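Local atomic coordinates of CCMAN5 (Cellulosimicrobium cellulans, PDB entry 2XSG), a protein that probably hydrolyses alpha-mannosidic linkages as a family GH92 glycosidase, an activity put to use in giving yeast-produced human lysosomal enzymes mannose 6-phosphate. Residues A[548-552]-A[766-770]; A[459-463]-A[542-548]; A[91-97]-A[160-164]; A[84-90]-A[119-124]. One frame throughout, in Å; residues are numbered along the deposited sequence.

Interaction 1. Residues A[548-552]-A[766-770]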
# COMPACT_ATOMS: atom_id res chain seq x y z
N TYR A 548 -12.74 7.91 -16.05
CA TYR A 548 -12.97 7.17 -17.29
C TYR A 548 -13.73 8.00 -18.34
O TYR A 548 -14.01 7.51 -19.44
CB TYR A 548 -13.76 5.89 -16.98
CG TYR A 548 -15.07 6.14 -16.26
CD1 TYR A 548 -16.27 6.24 -16.96
CD2 TYR A 548 -15.10 6.31 -14.87
CE1 TYR A 548 -17.46 6.50 -16.29
CE2 TYR A 548 -16.27 6.56 -14.21
CZ TYR A 548 -17.45 6.64 -14.92
OH TYR A 548 -18.61 6.91 -14.22
N ASP A 549 -14.09 9.23 -17.99
CA ASP A 549 -14.82 10.10 -18.91
C ASP A 549 -14.64 11.61 -18.67
O ASP A 549 -15.61 12.34 -18.38
CB ASP A 549 -16.31 9.74 -18.95
CG ASP A 549 -16.91 9.88 -20.35
OD1 ASP A 549 -16.38 10.68 -21.15
OD2 ASP A 549 -17.91 9.20 -20.63
N MET A 550 -13.40 12.04 -18.81
CA MET A 550 -13.02 13.44 -18.77
C MET A 550 -13.73 14.23 -19.85
O MET A 550 -14.04 15.38 -19.63
CB MET A 550 -11.50 13.59 -18.90
CG MET A 550 -10.71 13.24 -17.61
SD MET A 550 -11.15 14.32 -16.24
CE MET A 550 -10.44 15.88 -16.78
N ASP A 551 -13.98 13.62 -21.01
CA ASP A 551 -14.65 14.35 -22.09
C ASP A 551 -16.06 14.74 -21.67
O ASP A 551 -16.45 15.90 -21.83
CB ASP A 551 -14.70 13.54 -23.37
CG ASP A 551 -15.11 14.39 -24.57
OD1 ASP A 551 -16.33 14.50 -24.85
OD2 ASP A 551 -14.22 14.97 -25.23
N ALA A 552 -16.82 13.78 -21.14
CA ALA A 552 -18.17 14.06 -20.68
C ALA A 552 -18.12 15.00 -19.48
O ALA A 552 -18.99 15.85 -19.32
CB ALA A 552 -18.90 12.76 -20.32
N PHE A 766 -8.21 8.68 -23.70
CA PHE A 766 -9.41 7.86 -23.53
C PHE A 766 -10.49 8.53 -22.68
O PHE A 766 -10.23 9.06 -21.60
CB PHE A 766 -9.07 6.49 -22.93
CG PHE A 766 -10.28 5.68 -22.59
CD1 PHE A 766 -10.96 4.96 -23.58
CD2 PHE A 766 -10.77 5.65 -21.29
CE1 PHE A 766 -12.10 4.21 -23.26
CE2 PHE A 766 -11.92 4.91 -20.95
CZ PHE A 766 -12.58 4.18 -21.95
N SER A 767 -11.72 8.47 -23.20
CA SER A 767 -12.94 8.78 -22.47
C SER A 767 -13.97 7.81 -22.99
O SER A 767 -14.09 7.62 -24.21
CB SER A 767 -13.39 10.21 -22.74
OG SER A 767 -12.72 11.12 -21.92
N MET A 768 -14.70 7.17 -22.07
CA MET A 768 -15.74 6.19 -22.41
C MET A 768 -16.72 6.70 -23.47
O MET A 768 -17.02 5.99 -24.42
CB MET A 768 -16.49 5.77 -21.14
CG MET A 768 -17.63 4.79 -21.37
SD MET A 768 -18.58 4.48 -19.86
CE MET A 768 -19.52 6.00 -19.70
N SER A 769 -17.18 7.94 -23.32
CA SER A 769 -18.22 8.52 -24.19
C SER A 769 -17.77 8.77 -25.64
O SER A 769 -18.60 8.81 -26.54
CB SER A 769 -18.75 9.82 -23.59
OG SER A 769 -17.72 10.77 -23.44
N THR A 770 -16.47 8.98 -25.83
CA THR A 770 -15.93 9.33 -27.13
C THR A 770 -15.12 8.20 -27.78
O THR A 770 -14.71 8.32 -28.93
CB THR A 770 -15.07 10.63 -27.09
OG1 THR A 770 -14.04 10.53 -26.09
CG2 THR A 770 -15.93 11.84 -26.82
O HOH W 1 -11.43 10.06 -19.38
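M768 lies alongside Y548, with its CE also near D549. Its CB sits 3.5 Å from Y548 O. CG anti to the backbone N (chi1 178°) carries the chain out along the tyrosine, the two pointing the same way. SD then passes 4.1 Å from Y548 CD1, an oblique Met-aromatic contact. A bend at chi3 turns CE to the edge of the ring, 4.0 Å from Y548 CE1. The M768 backbone is held too: its N gives a nearly straight bond of 2.7 Å to Y548 O.

D549 is the N-cap of the helix that follows. Its OD1 takes A552 N from above the carboxylate plane and takes S769 OG, at 2.7 Å, on the syn lone pair. OD2 receives a weak bond from S769 N. S767 OG accepts from D551 N at 2.9 Å, and water 1 joins it to M550 N and F766 O. The C-terminal tail thus ties itself to the first turn of helix 550-556.

Helix 478-495 lies against the same site. I492 touches D549, R485 touches M768, and A488 O takes the hydrogen bond of Y548 OH. The tail itself follows strand 746-752.

Interaction 2. Residues A[459-463]-A[542-548]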
# COMPACT_ATOMS: atom_id res chain seq x y z
N VAL A 459 -20.68 8.85 -7.79
CA VAL A 459 -19.46 8.84 -8.61
C VAL A 459 -18.69 7.53 -8.45
O VAL A 459 -18.07 7.04 -9.40
CB VAL A 459 -18.49 10.05 -8.34
CG1 VAL A 459 -19.11 11.39 -8.77
CG2 VAL A 459 -18.08 10.10 -6.89
N GLN A 460 -18.74 6.94 -7.26
CA GLN A 460 -18.04 5.69 -7.00
C GLN A 460 -18.63 4.53 -7.77
O GLN A 460 -17.90 3.76 -8.37
CB GLN A 460 -18.00 5.38 -5.50
CG GLN A 460 -16.92 6.21 -4.79
CD GLN A 460 -16.84 5.90 -3.32
OE1 GLN A 460 -16.30 4.89 -2.92
NE2 GLN A 460 -17.40 6.78 -2.49
N ARG A 461 -19.96 4.40 -7.76
CA ARG A 461 -20.64 3.38 -8.53
C ARG A 461 -20.39 3.60 -10.03
O ARG A 461 -20.30 2.64 -10.80
CB ARG A 461 -22.15 3.37 -8.22
CG ARG A 461 -22.98 2.38 -9.04
CD ARG A 461 -24.26 2.00 -8.33
NE ARG A 461 -23.97 1.20 -7.14
CZ ARG A 461 -24.77 1.06 -6.09
NH1 ARG A 461 -25.96 1.65 -6.05
NH2 ARG A 461 -24.38 0.32 -5.06
N GLY A 462 -20.29 4.85 -10.43
CA GLY A 462 -20.04 5.18 -11.82
C GLY A 462 -18.74 4.54 -12.28
O GLY A 462 -18.71 3.87 -13.32
N TYR A 463 -17.68 4.72 -11.50
CA TYR A 463 -16.39 4.13 -11.84
C TYR A 463 -16.43 2.58 -11.74
O TYR A 463 -15.89 1.89 -12.60
CB TYR A 463 -15.29 4.71 -10.95
CG TYR A 463 -13.92 4.81 -11.60
CD1 TYR A 463 -13.50 3.89 -12.58
CD2 TYR A 463 -13.03 5.82 -11.23
CE1 TYR A 463 -12.25 3.99 -13.18
CE2 TYR A 463 -11.75 5.91 -11.82
CZ TYR A 463 -11.38 4.98 -12.80
OH TYR A 463 -10.13 5.06 -13.40
N TYR A 542 -13.61 15.23 -5.14
CA TYR A 542 -14.46 14.20 -5.73
C TYR A 542 -15.02 14.57 -7.11
O TYR A 542 -15.41 13.67 -7.87
CB TYR A 542 -15.61 13.86 -4.79
CG TYR A 542 -15.30 12.80 -3.78
CD1 TYR A 542 -14.70 13.11 -2.56
CD2 TYR A 542 -15.63 11.48 -4.03
CE1 TYR A 542 -14.43 12.12 -1.61
CE2 TYR A 542 -15.37 10.48 -3.09
CZ TYR A 542 -14.78 10.81 -1.89
OH TYR A 542 -14.55 9.78 -1.01
N HIS A 543 -15.07 15.85 -7.44
CA HIS A 543 -15.54 16.28 -8.77
C HIS A 543 -14.94 15.48 -9.95
O HIS A 543 -15.66 15.12 -10.91
CB HIS A 543 -15.34 17.78 -9.00
CG HIS A 543 -15.84 18.25 -10.34
ND1 HIS A 543 -14.99 18.61 -11.37
CD2 HIS A 543 -17.09 18.33 -10.84
CE1 HIS A 543 -15.70 18.93 -12.43
NE2 HIS A 543 -16.98 18.76 -12.14
N TRP A 544 -13.64 15.20 -9.85
CA TRP A 544 -12.84 14.59 -10.90
C TRP A 544 -12.87 13.05 -10.86
O TRP A 544 -12.15 12.40 -11.62
CB TRP A 544 -11.37 15.09 -10.83
CG TRP A 544 -11.26 16.58 -10.67
CD1 TRP A 544 -11.00 17.27 -9.52
CD2 TRP A 544 -11.41 17.57 -11.71
NE1 TRP A 544 -10.98 18.63 -9.77
CE2 TRP A 544 -11.24 18.84 -11.10
CE3 TRP A 544 -11.68 17.50 -13.08
CZ2 TRP A 544 -11.33 20.03 -11.83
CZ3 TRP A 544 -11.79 18.69 -13.80
CH2 TRP A 544 -11.62 19.94 -13.17
N TYR A 545 -13.70 12.47 -9.98
CA TYR A 545 -13.62 11.04 -9.70
C TYR A 545 -13.82 10.12 -10.90
O TYR A 545 -13.13 9.09 -11.04
CB TYR A 545 -14.59 10.63 -8.58
CG TYR A 545 -14.24 9.31 -7.93
CD1 TYR A 545 -14.74 8.10 -8.42
CD2 TYR A 545 -13.41 9.26 -6.81
CE1 TYR A 545 -14.42 6.88 -7.81
CE2 TYR A 545 -13.09 8.04 -6.19
CZ TYR A 545 -13.59 6.87 -6.70
OH TYR A 545 -13.26 5.68 -6.08
N ASP A 546 -14.76 10.50 -11.77
CA ASP A 546 -15.12 9.62 -12.87
C ASP A 546 -14.12 9.75 -14.01
O ASP A 546 -14.41 10.28 -15.09
CB ASP A 546 -16.60 9.82 -13.26
CG ASP A 546 -17.54 9.27 -12.19
OD1 ASP A 546 -17.10 8.38 -11.42
OD2 ASP A 546 -18.70 9.70 -12.12
N ALA A 547 -12.90 9.28 -13.71
CA ALA A 547 -11.73 9.52 -14.54
C ALA A 547 -11.72 8.76 -15.86
O ALA A 547 -10.82 8.95 -16.68
CB ALA A 547 -10.44 9.25 -13.74
N TYR A 548 -12.74 7.91 -16.05
CA TYR A 548 -12.97 7.17 -17.29
C TYR A 548 -13.73 8.00 -18.34
O TYR A 548 -14.01 7.51 -19.44
CB TYR A 548 -13.76 5.89 -16.98
CG TYR A 548 -15.07 6.14 -16.26
CD1 TYR A 548 -16.27 6.24 -16.96
CD2 TYR A 548 -15.10 6.31 -14.87
CE1 TYR A 548 -17.46 6.50 -16.29
CE2 TYR A 548 -16.27 6.56 -14.21
CZ TYR A 548 -17.45 6.64 -14.92
OH TYR A 548 -18.61 6.91 -14.22
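V459 is one bump of helix 455-474, set into a hollow lined by Y542, Y545 and D546. Its CG2 reaches the edge of the Y542 ring and lies 3.9 Å from Y545 CB. CB and CG1 rest against the carboxylate of D546. Next to it, Q460 CG packs 3.9 Å from Y545 CZ.

G462 makes the hollow on the helix side. It has no side chain, and the phenol end of Y548 fills the place, with Y548 OH 3.1 Å from G462 C. A CB at this position would clash with that oxygen.

Y463 is the second bump. Its ring slots between Y545, A547 and Y548. One face is covered by Y548 CD2, 3.7 Å from Y463 CD1 and offset toward the rim. CD2 of Y463 lies 3.3 Å from Y545 O, and its CE2 meets A547 CB. The Y545 and Y463 planes stand at 86°. Losing this ring to an alanine would probably open a gap between Y545 and Y548 and leave A682 O without its tyrosine partner.

Y463, Y545 and Y548 form an aromatic cluster in the catalytic domain. Y463 OH bonds A682 O, while the bond of Y545 OH to R408 is weak. Separately, Y542 OH bonds Y535 O. The side-chain contacts are largely apolar and depend on fit. The chemistry implies a buried joint, with polar tips tied to the surrounding fold.

Interaction 3. Residues A[91-97]-A[160-164]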
# COMPACT_ATOMS: atom_id res chain seq x y z
N ARG A 91 1.83 -15.32 33.52
CA ARG A 91 1.80 -14.67 32.21
C ARG A 91 2.47 -13.29 32.33
O ARG A 91 2.18 -12.56 33.27
CB ARG A 91 0.37 -14.56 31.70
CG ARG A 91 0.27 -13.97 30.28
CD ARG A 91 -0.13 -12.47 30.20
NE ARG A 91 -0.59 -12.21 28.82
CZ ARG A 91 0.20 -11.85 27.82
NH1 ARG A 91 1.50 -11.61 28.03
NH2 ARG A 91 -0.30 -11.71 26.60
N PRO A 92 3.39 -12.95 31.41
CA PRO A 92 4.16 -11.71 31.55
C PRO A 92 3.29 -10.46 31.48
O PRO A 92 2.34 -10.41 30.69
CB PRO A 92 5.10 -11.75 30.35
CG PRO A 92 5.31 -13.22 30.11
CD PRO A 92 3.96 -13.82 30.36
N GLY A 93 3.59 -9.49 32.33
CA GLY A 93 3.09 -8.13 32.13
C GLY A 93 3.85 -7.52 30.97
O GLY A 93 5.07 -7.63 30.90
N THR A 94 3.13 -6.90 30.04
CA THR A 94 3.74 -6.37 28.81
C THR A 94 4.76 -5.27 29.07
O THR A 94 5.68 -5.08 28.30
CB THR A 94 2.67 -5.81 27.82
OG1 THR A 94 2.23 -4.52 28.26
CG2 THR A 94 1.49 -6.76 27.71
N GLY A 95 4.60 -4.53 30.17
CA GLY A 95 5.57 -3.51 30.57
C GLY A 95 6.97 -4.07 30.81
O GLY A 95 7.98 -3.37 30.63
N THR A 96 7.04 -5.34 31.19
CA THR A 96 8.31 -6.00 31.50
C THR A 96 9.16 -6.32 30.26
O THR A 96 10.37 -6.63 30.37
CB THR A 96 8.07 -7.30 32.31
OG1 THR A 96 7.51 -8.32 31.46
CG2 THR A 96 7.15 -7.04 33.52
N TYR A 97 8.52 -6.28 29.09
CA TYR A 97 9.19 -6.49 27.81
C TYR A 97 10.13 -5.35 27.41
O TYR A 97 11.01 -5.52 26.58
CB TYR A 97 8.15 -6.63 26.69
CG TYR A 97 7.20 -7.82 26.77
CD1 TYR A 97 7.55 -9.01 27.46
CD2 TYR A 97 5.97 -7.77 26.12
CE1 TYR A 97 6.66 -10.10 27.50
CE2 TYR A 97 5.08 -8.84 26.17
CZ TYR A 97 5.43 -10.01 26.85
OH TYR A 97 4.52 -11.06 26.87
N VAL A 160 10.27 -14.87 25.06
CA VAL A 160 8.84 -14.97 25.30
C VAL A 160 8.19 -14.96 23.93
O VAL A 160 8.53 -14.11 23.09
CB VAL A 160 8.34 -13.76 26.12
CG1 VAL A 160 6.82 -13.73 26.16
CG2 VAL A 160 8.92 -13.80 27.53
N VAL A 161 7.28 -15.91 23.70
CA VAL A 161 6.50 -15.93 22.47
C VAL A 161 5.07 -15.57 22.89
O VAL A 161 4.37 -16.39 23.45
CB VAL A 161 6.58 -17.31 21.75
CG1 VAL A 161 5.79 -17.31 20.45
CG2 VAL A 161 8.04 -17.73 21.51
N ASP A 162 4.68 -14.32 22.67
CA ASP A 162 3.38 -13.80 23.11
C ASP A 162 2.36 -13.87 21.96
O ASP A 162 2.50 -13.18 20.92
CB ASP A 162 3.55 -12.37 23.60
CG ASP A 162 2.36 -11.86 24.38
OD1 ASP A 162 1.21 -12.21 24.06
OD2 ASP A 162 2.58 -11.10 25.34
N LEU A 163 1.34 -14.70 22.14
CA LEU A 163 0.38 -14.95 21.08
C LEU A 163 -0.90 -14.14 21.20
O LEU A 163 -1.85 -14.33 20.44
CB LEU A 163 0.05 -16.45 20.97
CG LEU A 163 1.11 -17.38 20.37
CD1 LEU A 163 1.72 -16.80 19.08
CD2 LEU A 163 2.19 -17.64 21.34
N GLU A 164 -0.92 -13.22 22.17
CA GLU A 164 -2.08 -12.34 22.32
C GLU A 164 -1.91 -11.07 21.48
O GLU A 164 -2.87 -10.58 20.92
CB GLU A 164 -2.32 -12.00 23.79
CG GLU A 164 -3.67 -11.33 24.06
CD GLU A 164 -3.67 -9.83 23.77
OE1 GLU A 164 -2.58 -9.22 23.70
OE2 GLU A 164 -4.77 -9.25 23.61
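An Asx turn at the end of strand 158-162 presents D162 to R91 and Y97, in the beta-rich N-terminal domain. OD1 of D162 accepts from E164 N at 3.0 Å, nearly along its own C-O bond, which closes the turn and fixes the carboxylate.

R91 grips this carboxylate end-on in a salt bridge. NH1 meets OD2 at 2.9 Å; OD2 lies in the guanidinium plane, but the nitrogen comes from above the carboxylate plane. NH2 reaches OD1 on its syn side, at 3.0 Å. The two planes are 49° apart, so the pairing is skewed rather than flat. The arginine chain starts with CG anti to the backbone N (chi1 -176°) and bends at chi2 to bring its head to D162 at the strand end. There NH1 also bonds P92 O, which steadies the head from its own loop, and NH2 has a second salt bridge with D233.

Y97, in a short 3-10 segment, sends its OH to D162 OD2 in a very short bond of 2.5 Å. The oxygen lies at the ring edge, and ring and carboxylate are nearly perpendicular. This buried group therefore has a positive partner and several donors, which would favour its ionised form. A leucine in place of R91 would probably leave the negative charges of D162 and D233 without their shared mate.

W217 of strand 212-217 packs on R91, P92, V160 and D162. V160 CG1 also meets the tyrosine, 3.6 Å from Y97 OH and 3.9 Å from Y97 CE1.

Interaction 4. Residues A[84-90]-A[119-124]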
# COMPACT_ATOMS: atom_id res chain seq x y z
N THR A 84 14.79 -11.70 26.68
CA THR A 84 14.91 -11.23 28.05
C THR A 84 15.85 -12.12 28.87
O THR A 84 15.99 -13.32 28.58
CB THR A 84 13.53 -11.14 28.74
OG1 THR A 84 13.68 -10.55 30.03
CG2 THR A 84 12.88 -12.53 28.87
N SER A 85 16.49 -11.53 29.88
CA SER A 85 17.28 -12.31 30.83
C SER A 85 16.50 -12.50 32.12
O SER A 85 17.00 -13.08 33.08
CB SER A 85 18.63 -11.64 31.13
OG SER A 85 19.36 -11.48 29.94
N GLY A 86 15.26 -12.02 32.11
CA GLY A 86 14.37 -12.19 33.26
C GLY A 86 13.73 -13.56 33.30
O GLY A 86 13.88 -14.37 32.37
N SER A 87 12.99 -13.80 34.40
CA SER A 87 12.25 -15.03 34.67
C SER A 87 10.78 -14.70 34.94
O SER A 87 10.45 -13.60 35.41
CB SER A 87 12.81 -15.70 35.94
OG SER A 87 14.13 -16.16 35.72
N TYR A 88 9.90 -15.67 34.70
CA TYR A 88 8.46 -15.49 34.96
C TYR A 88 7.86 -16.65 35.76
O TYR A 88 8.32 -17.80 35.66
CB TYR A 88 7.71 -15.32 33.63
CG TYR A 88 8.04 -14.02 32.89
CD1 TYR A 88 8.98 -14.00 31.87
CD2 TYR A 88 7.40 -12.82 33.23
CE1 TYR A 88 9.28 -12.81 31.17
CE2 TYR A 88 7.69 -11.64 32.55
CZ TYR A 88 8.63 -11.64 31.53
OH TYR A 88 8.91 -10.47 30.87
N THR A 89 6.82 -16.35 36.54
CA THR A 89 6.07 -17.36 37.30
C THR A 89 4.58 -17.27 36.95
O THR A 89 3.77 -18.05 37.46
CB THR A 89 6.23 -17.20 38.86
OG1 THR A 89 5.69 -15.94 39.28
CG2 THR A 89 7.68 -17.28 39.29
N ALA A 90 4.23 -16.31 36.09
CA ALA A 90 2.87 -16.14 35.57
C ALA A 90 2.97 -15.50 34.18
O ALA A 90 4.08 -15.17 33.73
CB ALA A 90 2.01 -15.28 36.50
N ASN A 119 19.75 -4.68 28.22
CA ASN A 119 19.41 -5.95 28.88
C ASN A 119 18.36 -5.69 29.97
O ASN A 119 18.32 -4.61 30.55
CB ASN A 119 20.67 -6.59 29.46
CG ASN A 119 20.45 -8.01 29.98
OD1 ASN A 119 21.13 -8.42 30.93
ND2 ASN A 119 19.52 -8.77 29.37
N VAL A 120 17.49 -6.68 30.20
CA VAL A 120 16.52 -6.63 31.28
C VAL A 120 16.52 -7.96 32.04
O VAL A 120 16.68 -9.04 31.43
CB VAL A 120 15.08 -6.26 30.80
CG1 VAL A 120 15.07 -4.86 30.18
CG2 VAL A 120 14.53 -7.30 29.79
N ALA A 121 16.36 -7.89 33.36
CA ALA A 121 16.41 -9.09 34.23
C ALA A 121 15.58 -8.89 35.49
O ALA A 121 15.12 -7.80 35.76
CB ALA A 121 17.85 -9.44 34.59
N GLY A 122 15.42 -9.95 36.29
CA GLY A 122 14.52 -9.93 37.43
C GLY A 122 13.39 -10.93 37.25
O GLY A 122 13.42 -11.75 36.33
N THR A 123 12.39 -10.88 38.14
CA THR A 123 11.31 -11.86 38.15
C THR A 123 9.97 -11.15 38.08
O THR A 123 9.67 -10.25 38.88
CB THR A 123 11.41 -12.81 39.38
OG1 THR A 123 12.69 -13.45 39.37
CG2 THR A 123 10.34 -13.87 39.33
N ASP A 124 9.18 -11.51 37.07
CA ASP A 124 7.86 -10.92 36.85
C ASP A 124 7.86 -9.38 36.86
O ASP A 124 8.74 -8.76 36.26
CB ASP A 124 6.85 -11.49 37.87
CG ASP A 124 6.64 -13.00 37.72
OD1 ASP A 124 6.21 -13.46 36.63
OD2 ASP A 124 6.91 -13.72 38.71
O HOH W 2 16.69 -12.58 36.05
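Backbone bonds carry most of the contact between S85-S87 and V120-D124. S85 N donates to V120 O at 2.9 Å. S87 then uses both of its polar backbone atoms: its N bonds G122 O at 2.8 Å, and its O accepts from D124 N at 3.0 Å. This is the pattern of a single parallel bridge between S87 and T123. Between these bonds, water 2 joins S85 O to G122 N. G122 has a positive phi of 116°, where a side chain would jam against the preceding carbonyl.

Side-chain bonds close the far end. D124 turns its carboxylate back on T89 and holds it twice. OD1 takes T89 N in an almost straight bond (172°), and OD2 takes T89 OG1 at 2.6 Å. Both come on the syn side, somewhat out of the plane. The threonine places OG1 between its N and carbonyl carbon (chi1 63°), which puts both donors before the same aspartate. At the near end T84 OG1 accepts from G86 N, an ST turn.

Van der Waals contacts fill in between. V120 CG2 lies 3.4 Å from T84 OG1, and D124 OD1 sits at the edge of the Y88 ring.

T84 ends strand 80-84, an outer strand paired with 158-162, whose V160 meets Y88. N119-A121 belong to strand 112-121 of the ten-stranded sheet. The contact thus links the two sheets where strand 80-84 gives way to its loop.

How the interactions relate
From the N terminus, interaction 4 comes first: 84-90 meets 119-124 and closes a loop of 28 residues. Interaction 3 starts directly after 84-90, at 91-97, and closes 62 residues by reaching 160-164, so the two cross. Both lie in the N-terminal domain and tie strands 80-84, 112-121 and 158-162 together. T96 OG1 and Y88 OH, 2.6 Å apart, join them. The other pair lies across the chain's centre, in the catalytic half. Interaction 2 brings 542-548 back onto helix 455-474, closing 78 residues. Interaction 1 follows in series, sharing Y548, and closes 213 residues by bringing the C-terminal tail to helix 550-556. The centres of interactions 2 and 3 are about 47 Å apart.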